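Local coordinates for protein ESSB (Geobacillus thermodenitrificans, PDB 2YNQ) that probably serves as an integral membrane component of the type VII secretion system, its extracellular domain forming this chain, at residues N67-K72 against L79-I84; E91-A96 against V106-K111; E17-L20 against D26-T29. All blocks are in the same frame, centred on the assembly; numbering follows the deposited sequence. Where two conformers were deposited one is given.

Contact 1 of 3, residues N67-K72 against L79-I84; sequences NNITLK and LYWIYI. With NA (sodium ion), chain O.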
loop_
_atom_site.group_PDB
_atom_site.type_symbol
_atom_site.label_atom_id
_atom_site.label_comp_id
_atom_site.label_asym_id
_atom_site.label_seq_id
_atom_site.Cartn_x
_atom_site.Cartn_y
_atom_site.Cartn_z
ATOM N N ASN D 67 7.877 8.817 -5.396
ATOM C CA ASN D 67 8.125 8.493 -4.002
ATOM C C ASN D 67 9.605 8.605 -3.623
ATOM O O ASN D 67 10.012 8.137 -2.568
ATOM C CB ASN D 67 7.634 7.082 -3.715
ATOM C CG ASN D 67 8.472 6.026 -4.422
ATOM O OD1 ASN D 67 8.947 6.236 -5.554
ATOM N ND2 ASN D 67 8.662 4.894 -3.763
ATOM N N ASN D 68 10.423 9.202 -4.476
ATOM C CA ASN D 68 11.794 9.422 -4.083
ATOM C C ASN D 68 11.921 10.686 -3.234
ATOM O O ASN D 68 11.381 11.737 -3.602
ATOM C CB ASN D 68 12.724 9.478 -5.297
ATOM C CG ASN D 68 14.200 9.548 -4.884
ATOM O OD1 ASN D 68 14.644 8.818 -3.971
ATOM N ND2 ASN D 68 14.964 10.441 -5.539
ATOM N N ILE D 69 12.622 10.580 -2.102
ATOM C CA ILE D 69 12.808 11.711 -1.175
ATOM C C ILE D 69 14.291 11.926 -0.876
ATOM O O ILE D 69 14.982 11.006 -0.441
ATOM C CB ILE D 69 12.059 11.494 0.172
ATOM C CG1 ILE D 69 10.590 11.089 -0.050
ATOM C CG2 ILE D 69 12.196 12.726 1.070
ATOM C CD1 ILE D 69 9.603 12.222 0.001
ATOM N N THR D 70 14.779 13.139 -1.121
ATOM C CA THR D 70 16.182 13.483 -0.882
ATOM C C THR D 70 16.254 14.849 -0.234
ATOM O O THR D 70 15.230 15.540 -0.111
ATOM C CB THR D 70 16.987 13.559 -2.193
ATOM O OG1 THR D 70 16.656 14.776 -2.871
ATOM C CG2 THR D 70 16.706 12.374 -3.099
ATOM N N LEU D 71 17.459 15.264 0.163
ATOM C CA LEU D 71 17.615 16.604 0.723
ATOM C C LEU D 71 17.666 17.679 -0.354
ATOM O O LEU D 71 17.974 18.834 -0.071
ATOM C CB LEU D 71 18.786 16.692 1.707
ATOM C CG LEU D 71 18.379 16.072 3.050
ATOM C CD1 LEU D 71 19.581 15.602 3.831
ATOM C CD2 LEU D 71 17.498 17.003 3.889
ATOM N N LYS D 72 17.332 17.291 -1.583
ATOM C CA LYS D 72 17.036 18.244 -2.646
ATOM C C LYS D 72 15.537 18.326 -3.003
ATOM O O LYS D 72 15.107 19.256 -3.694
ATOM C CB LYS D 72 17.876 17.921 -3.878
ATOM C CG LYS D 72 19.332 18.333 -3.716
ATOM C CD LYS D 72 20.226 17.649 -4.740
ATOM C CE LYS D 72 21.698 17.657 -4.287
ATOM N NZ LYS D 72 22.482 16.582 -4.976
ATOM N N LEU D 79 5.598 17.009 2.321
ATOM C CA LEU D 79 4.308 17.194 2.965
ATOM C C LEU D 79 3.274 16.235 2.406
ATOM O O LEU D 79 2.505 15.643 3.168
ATOM C CB LEU D 79 3.832 18.645 2.846
ATOM C CG LEU D 79 4.664 19.645 3.661
ATOM C CD1 LEU D 79 4.279 21.135 3.357
ATOM C CD2 LEU D 79 4.590 19.322 5.160
ATOM N N TYR D 80 3.272 16.056 1.084
ATOM C CA TYR D 80 2.384 15.091 0.450
ATOM C C TYR D 80 2.508 13.719 1.120
ATOM O O TYR D 80 1.511 13.151 1.561
ATOM C CB TYR D 80 2.696 14.955 -1.030
ATOM C CG TYR D 80 1.907 13.846 -1.674
ATOM C CD1 TYR D 80 0.655 14.095 -2.215
ATOM C CD2 TYR D 80 2.404 12.536 -1.734
ATOM C CE1 TYR D 80 -0.094 13.070 -2.806
ATOM C CE2 TYR D 80 1.666 11.509 -2.328
ATOM C CZ TYR D 80 0.411 11.788 -2.858
ATOM O OH TYR D 80 -0.360 10.807 -3.453
ATOM N N TRP D 81 3.731 13.197 1.203
ATOM C CA TRP D 81 3.922 11.851 1.731
ATOM C C TRP D 81 3.636 11.746 3.218
ATOM O O TRP D 81 3.157 10.707 3.692
ATOM C CB TRP D 81 5.313 11.306 1.369
ATOM C CG TRP D 81 5.344 10.934 -0.094
ATOM C CD1 TRP D 81 5.991 11.593 -1.102
ATOM C CD2 TRP D 81 4.625 9.846 -0.714
ATOM N NE1 TRP D 81 5.733 10.971 -2.309
ATOM C CE2 TRP D 81 4.914 9.887 -2.092
ATOM C CE3 TRP D 81 3.782 8.834 -0.229
ATOM C CZ2 TRP D 81 4.379 8.960 -3.001
ATOM C CZ3 TRP D 81 3.251 7.911 -1.129
ATOM C CH2 TRP D 81 3.554 7.982 -2.501
ATOM N N ILE D 82 3.903 12.822 3.952
ATOM C CA ILE D 82 3.611 12.832 5.363
ATOM C C ILE D 82 2.089 12.767 5.569
ATOM O O ILE D 82 1.597 12.008 6.428
ATOM C CB ILE D 82 4.221 14.069 6.072
ATOM C CG1 ILE D 82 5.757 13.976 6.097
ATOM C CG2 ILE D 82 3.630 14.215 7.484
ATOM C CD1 ILE D 82 6.507 15.301 6.471
ATOM N N TYR D 83 1.337 13.528 4.780
ATOM C CA TYR D 83 -0.134 13.458 4.904
ATOM C C TYR D 83 -0.705 12.144 4.430
ATOM O O TYR D 83 -1.683 11.636 5.011
ATOM C CB TYR D 83 -0.845 14.568 4.145
ATOM C CG TYR D 83 -0.493 15.963 4.566
ATOM C CD1 TYR D 83 -0.393 16.321 5.914
ATOM C CD2 TYR D 83 -0.302 16.948 3.599
ATOM C CE1 TYR D 83 -0.068 17.638 6.277
ATOM C CE2 TYR D 83 0.006 18.246 3.943
ATOM C CZ TYR D 83 0.126 18.586 5.284
ATOM O OH TYR D 83 0.422 19.901 5.581
ATOM N N ILE D 84 -0.148 11.609 3.348
ATOM C CA ILE D 84 -0.531 10.264 2.944
ATOM C C ILE D 84 -0.277 9.346 4.129
ATOM O O ILE D 84 -1.158 8.584 4.512
ATOM C CB ILE D 84 0.251 9.735 1.730
ATOM C CG1 ILE D 84 -0.190 10.436 0.435
ATOM C CG2 ILE D 84 0.079 8.232 1.634
ATOM C CD1 ILE D 84 -1.638 10.081 -0.086
HETATM NA NA NA O . 8.614 5.807 -8.136
HETATM O O HOH W 1 10.148 8.330 -7.953
HETATM O O HOH W 2 8.883 7.166 -10.189
HETATM O O HOH W 3 10.864 4.834 -8.443
#

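Contact 2 of 3, residues E91-A96 against V106-K111; sequences EALELA and VYALLK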
loop_
_atom_site.group_PDB
_atom_site.type_symbol
_atom_site.label_atom_id
_atom_site.label_comp_id
_atom_site.label_asym_id
_atom_site.label_seq_id
_atom_site.Cartn_x
_atom_site.Cartn_y
_atom_site.Cartn_z
ATOM N N GLU D 91 -5.891 16.344 2.504
ATOM C CA GLU D 91 -4.770 17.252 2.540
ATOM C C GLU D 91 -3.739 16.868 1.466
ATOM O O GLU D 91 -3.251 17.723 0.732
ATOM C CB GLU D 91 -4.182 17.211 3.949
ATOM C CG GLU D 91 -3.561 18.471 4.436
ATOM C CD GLU D 91 -4.481 19.686 4.375
ATOM O OE1 GLU D 91 -5.299 19.887 5.296
ATOM O OE2 GLU D 91 -4.324 20.478 3.428
ATOM N N ALA D 92 -3.454 15.577 1.331
ATOM C CA ALA D 92 -2.516 15.102 0.307
ATOM C C ALA D 92 -3.064 15.342 -1.109
ATOM O O ALA D 92 -2.315 15.728 -2.029
ATOM C CB ALA D 92 -2.197 13.639 0.526
ATOM N N LEU D 93 -4.370 15.145 -1.275
ATOM C CA LEU D 93 -5.015 15.408 -2.555
ATOM C C LEU D 93 -4.867 16.861 -2.989
ATOM O O LEU D 93 -4.530 17.128 -4.139
ATOM C CB LEU D 93 -6.484 14.989 -2.544
ATOM C CG LEU D 93 -7.341 15.276 -3.789
ATOM C CD1 LEU D 93 -6.760 14.649 -5.043
ATOM C CD2 LEU D 93 -8.780 14.813 -3.586
ATOM N N GLU D 94 -5.093 17.809 -2.093
ATOM C CA GLU D 94 -5.052 19.197 -2.537
ATOM C C GLU D 94 -3.599 19.679 -2.724
ATOM O O GLU D 94 -3.342 20.553 -3.553
ATOM C CB GLU D 94 -5.915 20.111 -1.649
ATOM C CG GLU D 94 -6.626 21.272 -2.402
ATOM C CD GLU D 94 -7.591 20.812 -3.513
ATOM O OE1 GLU D 94 -8.266 19.759 -3.371
ATOM O OE2 GLU D 94 -7.677 21.523 -4.537
ATOM N N LEU D 95 -2.654 19.082 -1.995
ATOM C CA LEU D 95 -1.225 19.315 -2.252
ATOM C C LEU D 95 -0.811 18.780 -3.621
ATOM O O LEU D 95 -0.131 19.470 -4.386
ATOM C CB LEU D 95 -0.388 18.650 -1.180
ATOM C CG LEU D 95 1.049 19.064 -0.891
ATOM C CD1 LEU D 95 1.320 20.556 -1.104
ATOM C CD2 LEU D 95 1.289 18.737 0.552
ATOM N N ALA D 96 -1.249 17.561 -3.932
ATOM C CA ALA D 96 -0.936 16.931 -5.208
ATOM C C ALA D 96 -1.416 17.801 -6.352
ATOM O O ALA D 96 -0.721 17.962 -7.365
ATOM C CB ALA D 96 -1.577 15.548 -5.293
ATOM N N VAL D 106 -3.747 10.917 -8.560
ATOM C CA VAL D 106 -4.420 9.635 -8.641
ATOM C C VAL D 106 -4.223 8.834 -7.360
ATOM O O VAL D 106 -5.180 8.259 -6.825
ATOM C CB VAL D 106 -3.963 8.804 -9.855
ATOM C CG1 VAL D 106 -4.477 7.395 -9.731
ATOM C CG2 VAL D 106 -4.436 9.447 -11.147
ATOM N N TYR D 107 -2.994 8.788 -6.860
ATOM C CA TYR D 107 -2.737 7.993 -5.659
ATOM C C TYR D 107 -3.528 8.508 -4.449
ATOM O O TYR D 107 -4.088 7.724 -3.666
ATOM C CB TYR D 107 -1.255 7.948 -5.354
ATOM C CG TYR D 107 -0.934 6.960 -4.284
ATOM C CD1 TYR D 107 -0.909 5.590 -4.566
ATOM C CD2 TYR D 107 -0.665 7.379 -2.986
ATOM C CE1 TYR D 107 -0.622 4.666 -3.585
ATOM C CE2 TYR D 107 -0.358 6.462 -1.989
ATOM C CZ TYR D 107 -0.347 5.115 -2.291
ATOM O OH TYR D 107 -0.084 4.204 -1.300
ATOM N N ALA D 108 -3.601 9.828 -4.317
ATOM C CA ALA D 108 -4.355 10.447 -3.245
ATOM C C ALA D 108 -5.862 10.202 -3.403
ATOM O O ALA D 108 -6.572 9.959 -2.424
ATOM C CB ALA D 108 -4.041 11.923 -3.190
ATOM N N LEU D 109 -6.336 10.226 -4.648
ATOM C CA LEU D 109 -7.740 9.906 -4.955
ATOM C C LEU D 109 -8.076 8.485 -4.506
ATOM O O LEU D 109 -9.139 8.241 -3.912
ATOM C CB LEU D 109 -8.032 10.097 -6.441
ATOM C CG LEU D 109 -8.259 11.553 -6.864
ATOM C CD1 LEU D 109 -8.153 11.706 -8.380
ATOM C CD2 LEU D 109 -9.605 12.149 -6.327
ATOM N N LEU D 110 -7.150 7.553 -4.764
ATOM C CA LEU D 110 -7.311 6.175 -4.275
ATOM C C LEU D 110 -7.403 6.077 -2.755
ATOM O O LEU D 110 -8.272 5.389 -2.244
ATOM C CB LEU D 110 -6.214 5.268 -4.814
ATOM C CG LEU D 110 -6.381 4.927 -6.305
ATOM C CD1 LEU D 110 -5.099 4.286 -6.835
ATOM C CD2 LEU D 110 -7.629 4.045 -6.614
ATOM N N LYS D 111 -6.531 6.771 -2.024
ATOM C CA LYS D 111 -6.617 6.761 -0.552
ATOM C C LYS D 111 -7.914 7.423 -0.094
ATOM O O LYS D 111 -8.549 6.975 0.856
ATOM C CB LYS D 111 -5.402 7.442 0.089
ATOM C CG LYS D 111 -4.092 6.669 -0.038
ATOM C CD LYS D 111 -4.209 5.211 0.453
ATOM C CE LYS D 111 -2.860 4.559 0.749
ATOM N NZ LYS D 111 -2.275 4.993 2.092
#

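Contact 3 of 3, residues E17-L20 against D26-T29; sequences ELFL and DVIT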
loop_
_atom_site.group_PDB
_atom_site.type_symbol
_atom_site.label_atom_id
_atom_site.label_comp_id
_atom_site.label_asym_id
_atom_site.label_seq_id
_atom_site.Cartn_x
_atom_site.Cartn_y
_atom_site.Cartn_z
ATOM N N GLU D 17 18.130 10.435 15.939
ATOM C CA GLU D 17 18.793 9.241 16.424
ATOM C C GLU D 17 18.157 7.951 15.874
ATOM O O GLU D 17 18.851 6.974 15.593
ATOM C CB GLU D 17 18.835 9.240 17.959
ATOM C CG GLU D 17 19.347 7.944 18.574
ATOM C CD GLU D 17 19.620 8.043 20.079
ATOM O OE1 GLU D 17 19.568 9.160 20.654
ATOM O OE2 GLU D 17 19.905 6.994 20.685
ATOM N N LEU D 18 16.836 7.945 15.748
ATOM C CA LEU D 18 16.127 6.749 15.279
ATOM C C LEU D 18 16.245 6.629 13.767
ATOM O O LEU D 18 16.489 5.537 13.250
ATOM C CB LEU D 18 14.667 6.763 15.720
ATOM C CG LEU D 18 14.450 6.728 17.236
ATOM C CD1 LEU D 18 13.079 7.310 17.507
ATOM C CD2 LEU D 18 14.585 5.315 17.836
ATOM N N PHE D 19 16.149 7.758 13.077
ATOM C CA PHE D 19 16.255 7.757 11.627
ATOM C C PHE D 19 17.598 7.283 11.113
ATOM O O PHE D 19 17.669 6.484 10.162
ATOM C CB PHE D 19 15.952 9.126 11.044
ATOM C CG PHE D 19 15.964 9.136 9.555
ATOM C CD1 PHE D 19 14.890 8.578 8.837
ATOM C CD2 PHE D 19 17.051 9.678 8.862
ATOM C CE1 PHE D 19 14.903 8.560 7.461
ATOM C CE2 PHE D 19 17.077 9.657 7.474
ATOM C CZ PHE D 19 15.996 9.103 6.765
ATOM N N LEU D 20 18.669 7.772 11.742
ATOM C CA LEU D 20 20.031 7.394 11.369
ATOM C C LEU D 20 20.283 5.892 11.519
ATOM O O LEU D 20 21.271 5.380 10.997
ATOM C CB LEU D 20 21.038 8.201 12.181
ATOM C CG LEU D 20 21.128 9.655 11.735
ATOM C CD1 LEU D 20 22.144 10.401 12.557
ATOM C CD2 LEU D 20 21.488 9.709 10.269
ATOM N N ASP D 26 9.488 4.152 14.591
ATOM C CA ASP D 26 9.750 4.869 15.828
ATOM C C ASP D 26 9.919 6.363 15.581
ATOM O O ASP D 26 9.572 7.175 16.444
ATOM C CB ASP D 26 10.971 4.269 16.524
ATOM C CG ASP D 26 10.877 4.331 18.035
ATOM O OD1 ASP D 26 10.022 5.098 18.571
ATOM O OD2 ASP D 26 11.672 3.617 18.701
ATOM N N VAL D 27 10.445 6.722 14.406
ATOM C CA VAL D 27 10.513 8.113 13.983
ATOM C C VAL D 27 9.109 8.676 13.899
ATOM O O VAL D 27 8.847 9.771 14.393
ATOM C CB VAL D 27 11.179 8.259 12.595
ATOM C CG1 VAL D 27 10.943 9.650 12.019
ATOM C CG2 VAL D 27 12.663 7.943 12.670
ATOM N N ILE D 28 8.215 7.897 13.285
ATOM C CA ILE D 28 6.822 8.266 13.071
ATOM C C ILE D 28 6.095 8.521 14.384
ATOM O O ILE D 28 5.510 9.578 14.531
ATOM C CB ILE D 28 6.080 7.221 12.185
ATOM C CG1 ILE D 28 6.527 7.390 10.729
ATOM C CG2 ILE D 28 4.537 7.334 12.306
ATOM C CD1 ILE D 28 6.298 6.161 9.840
ATOM N N THR D 29 6.164 7.592 15.343
ATOM C CA THR D 29 5.503 7.817 16.622
ATOM C C THR D 29 6.143 8.926 17.458
ATOM O O THR D 29 5.457 9.621 18.211
ATOM C CB THR D 29 5.327 6.529 17.457
ATOM O OG1 THR D 29 6.593 5.940 17.672
ATOM C CG2 THR D 29 4.441 5.527 16.723
#

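Contact 1 of 3, residues N67-K72 against L79-I84
The indole of W81 and the side chains of N67 and I69 carry this contact, which lays the loop between helices 59-64 and 75-85 back on the second of them. The close-packed part is the indole. Its benzo-ring atom CZ2 lies 3.8 Å from CB of N67, while at the pyrrole end CD1 of W81 meets CD1 of I69, also at 3.8 Å. Both carbons approach the ring obliquely; CA of N67 also lies close to NE1 and CZ2, whereas I69 reaches it only with CD1. W81 has CG anti to its own carbonyl carbon (chi1 -74°), which carries the ring from the helix toward the loop. On the opposite face CE2 of Y80 rests over the centre of the indole, 3.6 Å above its plane; V52 of helix 41-53 and L104 of helix 102-118 also touch W81. The buried indole NE1 has its partner just before the loop segment, hydrogen-bonding to the carbonyl oxygen of S66.

The other side is wet and ionic. With CG of N67 set between backbone N and carbonyl carbon (chi1 68°), the amide leads away from the helix, and OD1 of N67 binds a sodium ion at 2.6 Å. Three waters and the carbonyl oxygens of R62 and V65 complete the ligands found. Further along, T70 OG1 accepts from the backbone N of K72 at 2.9 Å, an ST turn among more exposed residues. N67 thus faces two ways, its CB on the indole and its amide oxygen on the sodium; apolar packing and oxygen ligands probably help to hold the loop here.

Contact 2 of 3, residues E91-A96 against V106-K111
A108 and L109 pack against A92 and L93 in an antiparallel helical hairpin, formed by helices 89-99 and 102-118 in this all-helical extracellular domain. The short segments run at 162° to each other with axes 8.5 Å apart at closest approach, a spacing that goes with the small alanines between them. A108 sits directly against the neighbouring helix: its CB comes within 3.7 Å of the CA of L93, touching backbone more closely than side chain, and the CA atoms of L93 and A108 are just 5.1 Å apart. CB of A92 borders the same methyl more loosely, at 4.5 Å from CB of A108.

To one flank of the two alanines the two leucines cross. In L93, CG stands anti to the backbone N (chi1 176°), which brings both its methyls to the branch of L109. That branch bends back toward helix 89-99, although its CB is not aimed there.

The next shell closes around the pair. I105 packs on L93 from within helix 102-118, while E137 and I138 of the long helix 124-152 lie against L109; on the other flank, I84 of helix 75-85 touches A92. Beyond them, K111 NZ forms a salt bridge with E55, whose carboxylate also takes a hydrogen bond from Y107 OH. The second subunit reaches the far side of helix 102-118, its T58 packing on V106 and its L57 on L110. At the leucine crossing itself, CD1 of L93 sits 3.9 Å from CG of L109, and CD2 of L93 lies at the same distance from CD2 of L109.

Contact 3 of 3, residues E17-L20 against D26-T29
Residues 17-19 of helix 7-19 meet helix 24-31 after a short connection, with the CA atoms of L18 and V27 only 5.9 Å apart. L18 gives up the most surface to the contact. Its CG, anti to the carbonyl carbon (chi1 -63°), directs both methyls at D26: CD2 of L18 stands 3.5 Å from OD2 of D26, and CD1 of L18 lies 3.7 Å from the backbone O of the same residue. The two side chains pass each other at a slant, so that CB and the carboxylate carbon of D26 are both covered by leucine methyls.

V27 works beside this pair. Its CG2 reaches the backbone of the first helix, 3.5 Å from N of F19, and also packs 3.8 Å from CB of L18. This methyl lies near the plane of the F19 ring, at its edge rather than over a face. S50 of helix 41-53 touches both V27 and F19, backing the join, and Q128 of the second subunit packs on D26. With an alanine in place of D26 the carboxylate is gone, which would probably leave CD2 of L18 less covered and Q128 of the second subunit with less to pack on. The contact therefore rests on van der Waals packing, the D26 carboxylate meeting L18 methyls rather than a polar partner across it.

In the fold
The three contacts follow one another along the chain, contact 3 first, then contact 1, then contact 2. Contacts 1 and 2 are direct neighbours, their centres about 13 Å apart: CD2 of L95 comes within 3.4 Å of the backbone N of Y80, and Y80 OH lies 3.5 Å from CD2 of Y107, so helix 75-85 leans on both arms of the hairpin. Contact 3 stands apart, its centre about 16 Å from that of contact 1 and about 25 Å from that of contact 2. Sodium is coordinated in contact 1 through N67; the L18 side chain is about 9 Å from a different bound sodium ion. Contacts 2 and 3 both touch the second subunit.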